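Local coordinates for possible adhesin (Caldicellulosiruptor kronotskyensis, PDB 4WA0), which probably mediates attachment of this extremely thermophilic bacterium to cellulose, the chain here being the C-terminal beta-helix domain of a tapirin, at residues Val125-Gly129 with Pro130-Met134; Met134-Ser137 with Thr138-Ile142. All blocks are in the same frame, centred on the assembly; numbering follows the deposited sequence.

Contact 1 of 2, residues Val125-Gly129 with Pro130-Met134; sequences VKLAG and PGVNM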
loop_
_atom_site.group_PDB
_atom_site.type_symbol
_atom_site.label_atom_id
_atom_site.label_comp_id
_atom_site.label_asym_id
_atom_site.label_seq_id
_atom_site.Cartn_x
_atom_site.Cartn_y
_atom_site.Cartn_z
ATOM N N VAL A 125 -2.699 13.784 -13.451
ATOM C CA VAL A 125 -1.545 12.936 -13.239
ATOM C C VAL A 125 -0.301 13.754 -13.603
ATOM O O VAL A 125 -0.174 14.132 -14.731
ATOM C CB VAL A 125 -1.597 11.608 -13.993
ATOM C CG1 VAL A 125 -0.338 10.778 -13.788
ATOM C CG2 VAL A 125 -2.838 10.832 -13.585
ATOM N N LYS A 126 0.526 14.085 -12.622
ATOM C CA LYS A 126 1.693 14.972 -12.773
ATOM C C LYS A 126 2.969 14.194 -12.461
ATOM O O LYS A 126 3.064 13.619 -11.373
ATOM C CB LYS A 126 1.528 16.155 -11.866
ATOM C CG LYS A 126 2.681 17.088 -12.062
ATOM C CD LYS A 126 2.628 18.279 -11.169
ATOM C CE LYS A 126 3.984 19.003 -11.309
ATOM N NZ LYS A 126 3.856 20.345 -10.699
ATOM N N LEU A 127 3.822 14.054 -13.458
ATOM C CA LEU A 127 5.173 13.485 -13.263
ATOM C C LEU A 127 6.176 14.605 -13.441
ATOM O O LEU A 127 6.118 15.305 -14.431
ATOM C CB LEU A 127 5.496 12.431 -14.260
ATOM C CG LEU A 127 4.759 11.117 -14.089
ATOM C CD1 LEU A 127 3.408 11.275 -14.639
ATOM C CD2 LEU A 127 5.462 10.112 -15.014
ATOM N N ALA A 128 7.020 14.808 -12.419
ATOM C CA ALA A 128 7.992 15.954 -12.442
ATOM C C ALA A 128 9.330 15.531 -11.904
ATOM O O ALA A 128 9.452 15.198 -10.721
ATOM C CB ALA A 128 7.436 17.106 -11.664
ATOM N N GLY A 129 10.315 15.538 -12.773
ATOM C CA GLY A 129 11.709 15.377 -12.338
ATOM C C GLY A 129 12.484 14.340 -13.125
ATOM O O GLY A 129 11.914 13.416 -13.720
ATOM N N PRO A 130 13.821 14.459 -13.132
ATOM C CA PRO A 130 14.606 13.473 -13.791
ATOM C C PRO A 130 14.374 12.085 -13.218
ATOM O O PRO A 130 14.205 11.892 -12.033
ATOM C CB PRO A 130 16.064 13.926 -13.534
ATOM C CG PRO A 130 15.939 15.380 -13.366
ATOM C CD PRO A 130 14.671 15.540 -12.556
ATOM N N GLY A 131 14.374 11.115 -14.108
ATOM C CA GLY A 131 14.219 9.735 -13.689
ATOM C C GLY A 131 12.837 9.235 -13.275
ATOM O O GLY A 131 12.749 8.068 -12.839
ATOM N N VAL A 132 11.826 10.082 -13.375
ATOM C CA VAL A 132 10.453 9.722 -13.081
ATOM C C VAL A 132 9.858 9.119 -14.382
ATOM O O VAL A 132 9.531 9.887 -15.347
ATOM C CB VAL A 132 9.633 10.916 -12.671
ATOM C CG1 VAL A 132 8.208 10.441 -12.282
ATOM C CG2 VAL A 132 10.267 11.639 -11.502
ATOM N N ASN A 133 9.737 7.808 -14.448
ATOM C CA ASN A 133 9.377 7.116 -15.707
ATOM C C ASN A 133 8.171 6.233 -15.470
ATOM O O ASN A 133 8.228 5.306 -14.631
ATOM C CB ASN A 133 10.532 6.270 -16.157
ATOM C CG ASN A 133 11.722 7.097 -16.579
ATOM O OD1 ASN A 133 11.558 8.105 -17.228
ATOM N ND2 ASN A 133 12.904 6.750 -16.082
HETATM N N MSE A 134 7.049 6.559 -16.088
HETATM C CA MSE A 134 5.848 5.716 -16.050
HETATM C C MSE A 134 5.562 4.992 -17.282
HETATM O O MSE A 134 5.722 5.536 -18.406
HETATM C CB MSE A 134 4.688 6.652 -15.715
HETATM C CG MSE A 134 3.437 5.856 -15.438
HETATM SE SE MSE A 134 1.916 6.930 -14.761
HETATM C CE MSE A 134 1.538 7.760 -16.411
#
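L127 reaches across the turn to two side chains of the returning strand, V132 and M134, and most of the apolar contact between 125-129 and 130-134 runs through it. Its CD2 methyl lies 3.6 Å from CB of M134 and 3.9 Å from CG1 of V132, while CB of L127 is also 3.9 Å from that same CG1. The V132 methyl is therefore laid along the root and the branch of the leucine together. The side chains of L127 and M134 cross at about a right angle, so the leucine methyl meets the base of the M134 chain. M134, built as selenomethionine, starts out with CG anti to its N (chi1 -171°) and stays extended until it bends at the selenium. That carries its CE methyl inward to V125, where CG1 is 4.4 Å away, a looser touch. L108 and V154, from the coils before and after, pack on this same group.

The polar part belongs to the backbone. G129 to V132 form a type II beta turn, closed by a weak hydrogen bond from N of V132 to O of G129, 3.4 Å long but fairly straight at 159°. The other V132 methyl, CG2, sits 3.3 Å from that carbonyl O of G129 and lies against the oxygen. G131, at the third position of the turn, has the positive phi that favours glycine there, and R87 donates a hydrogen bond to O of P130.

The N-to-C directions of strands 125-128 and 132-134 differ by 139°, their axes come within 7.3 Å, and they hydrogen-bond to neighbouring coils in different sheets. Side chains filling the space between two such faces, just inside a corner turn, are the interior of a parallel beta-helix.

Contact 2 of 2, residues Met134-Ser137 with Thr138-Ile142; sequences MEVS and TLASI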
loop_
_atom_site.group_PDB
_atom_site.type_symbol
_atom_site.label_atom_id
_atom_site.label_comp_id
_atom_site.label_asym_id
_atom_site.label_seq_id
_atom_site.Cartn_x
_atom_site.Cartn_y
_atom_site.Cartn_z
HETATM N N MSE A 134 7.049 6.559 -16.088
HETATM C CA MSE A 134 5.848 5.716 -16.050
HETATM C C MSE A 134 5.562 4.992 -17.282
HETATM O O MSE A 134 5.722 5.536 -18.406
HETATM C CB MSE A 134 4.688 6.652 -15.715
HETATM C CG MSE A 134 3.437 5.856 -15.438
HETATM SE SE MSE A 134 1.916 6.930 -14.761
HETATM C CE MSE A 134 1.538 7.760 -16.411
ATOM N N GLU A 135 5.094 3.767 -17.150
ATOM C CA GLU A 135 4.667 2.972 -18.343
ATOM C C GLU A 135 3.243 2.530 -18.100
ATOM O O GLU A 135 2.940 2.082 -16.983
ATOM C CB GLU A 135 5.478 1.705 -18.538
ATOM C CG GLU A 135 6.916 2.033 -18.720
ATOM C CD GLU A 135 7.847 0.893 -19.079
ATOM O OE1 GLU A 135 7.465 -0.303 -19.075
ATOM O OE2 GLU A 135 8.994 1.270 -19.353
ATOM N N VAL A 136 2.406 2.580 -19.133
ATOM C CA VAL A 136 1.037 2.064 -19.077
ATOM C C VAL A 136 0.942 0.954 -20.086
ATOM O O VAL A 136 1.245 1.160 -21.273
ATOM C CB VAL A 136 -0.005 3.151 -19.361
ATOM C CG1 VAL A 136 -1.385 2.506 -19.416
ATOM C CG2 VAL A 136 0.092 4.256 -18.310
ATOM N N SER A 137 0.607 -0.253 -19.622
ATOM C CA SER A 137 0.668 -1.378 -20.579
ATOM C C SER A 137 -0.613 -1.604 -21.356
ATOM O O SER A 137 -0.510 -2.098 -22.523
ATOM C CB SER A 137 1.262 -2.652 -19.904
ATOM O OG SER A 137 0.400 -3.236 -19.032
ATOM N N THR A 138 -1.772 -1.330 -20.766
ATOM C CA THR A 138 -3.064 -1.614 -21.429
ATOM C C THR A 138 -4.036 -0.418 -21.560
ATOM O O THR A 138 -4.566 -0.127 -22.639
ATOM C CB THR A 138 -3.720 -2.851 -20.758
ATOM O OG1 THR A 138 -2.809 -3.938 -20.844
ATOM C CG2 THR A 138 -5.000 -3.256 -21.382
ATOM N N LEU A 139 -4.317 0.252 -20.432
ATOM C CA LEU A 139 -5.361 1.227 -20.394
ATOM C C LEU A 139 -5.109 2.324 -19.376
ATOM O O LEU A 139 -4.603 2.074 -18.259
ATOM C CB LEU A 139 -6.630 0.509 -20.058
ATOM C CG LEU A 139 -7.945 1.211 -19.831
ATOM C CD1 LEU A 139 -8.411 1.749 -21.161
ATOM C CD2 LEU A 139 -9.062 0.288 -19.365
ATOM N N ALA A 140 -5.466 3.552 -19.729
ATOM C CA ALA A 140 -5.432 4.652 -18.741
ATOM C C ALA A 140 -6.571 5.607 -19.077
ATOM O O ALA A 140 -6.908 5.857 -20.259
ATOM C CB ALA A 140 -4.090 5.384 -18.700
ATOM N N SER A 141 -7.194 6.055 -18.034
ATOM C CA SER A 141 -8.279 7.004 -18.078
ATOM C C SER A 141 -7.980 8.078 -17.063
ATOM O O SER A 141 -8.003 7.808 -15.815
ATOM C CB SER A 141 -9.583 6.251 -17.756
ATOM O OG SER A 141 -10.685 7.125 -17.722
ATOM N N ILE A 142 -7.726 9.288 -17.586
ATOM C CA ILE A 142 -7.290 10.439 -16.801
ATOM C C ILE A 142 -8.224 11.575 -17.089
ATOM O O ILE A 142 -8.190 12.136 -18.184
ATOM C CB ILE A 142 -5.825 10.805 -17.124
ATOM C CG1 ILE A 142 -4.924 9.578 -16.845
ATOM C CG2 ILE A 142 -5.419 12.095 -16.426
ATOM C CD1 ILE A 142 -3.505 9.707 -17.326
#
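V136 turns its side chain inward just before the corner, and its CG1 methyl makes the closest side-chain contacts between 134-137 and 138-142. CG1 of V136 stands 3.4 Å from the carbonyl O of L139, and it reaches on to CB of A140 at 4.0 Å. With CG1 anti to the backbone N (chi1 175°), the branch is carried over the inside of the bend toward the strand that follows. A140 offers just its CB to the valine.

Around this lies the corner itself, S137 and T138, where the chain leaves one face of the coil for the next. The first side-chain bond of each is directed away from the opposing segment, although their CB atoms still touch across the peptide link, and OG of S137 lies 3.8 Å from OG1 of T138; no hydrogen bond joins the two segments. V117, at the equivalent bend of the preceding coil, packs against both S137 and T138.

Further out, neighbouring coils set the two arms in place. V136 shares backbone hydrogen bonding with T155, and E135 with Y114 and F116, which fixes the first arm in its sheet. On the second arm, A140 rests on V162, L139 packs on F120, Y163 and P213, and OG of S141 hydrogen-bonds to O of P213.

Chemically, the inside of this corner holds no hydrogen bond; a valine methyl lies against one backbone carbonyl and one alanine methyl. Its angle therefore probably owes less to bonds across the bend than to the backbone pairing of each arm with the coils stacked on it.

Followed from the N terminus, strand 125-128 runs to the turn at G129-V132, where contact 1 closes a tight loop and sends the chain back along strand 132-136. The same strand then leads into the corner at S137 and T138, and contact 2 spans that bend to strand 139-142. The contacts neither nest nor cross; they follow in series and share M134, with centres 14 Å apart. Together they trace three faces of one coil of the beta-helix. CG2 of V125, on the first strand, packs 4.0 Å from CD1 of I142, on the third, so the side chains of those two faces meet inside the coil.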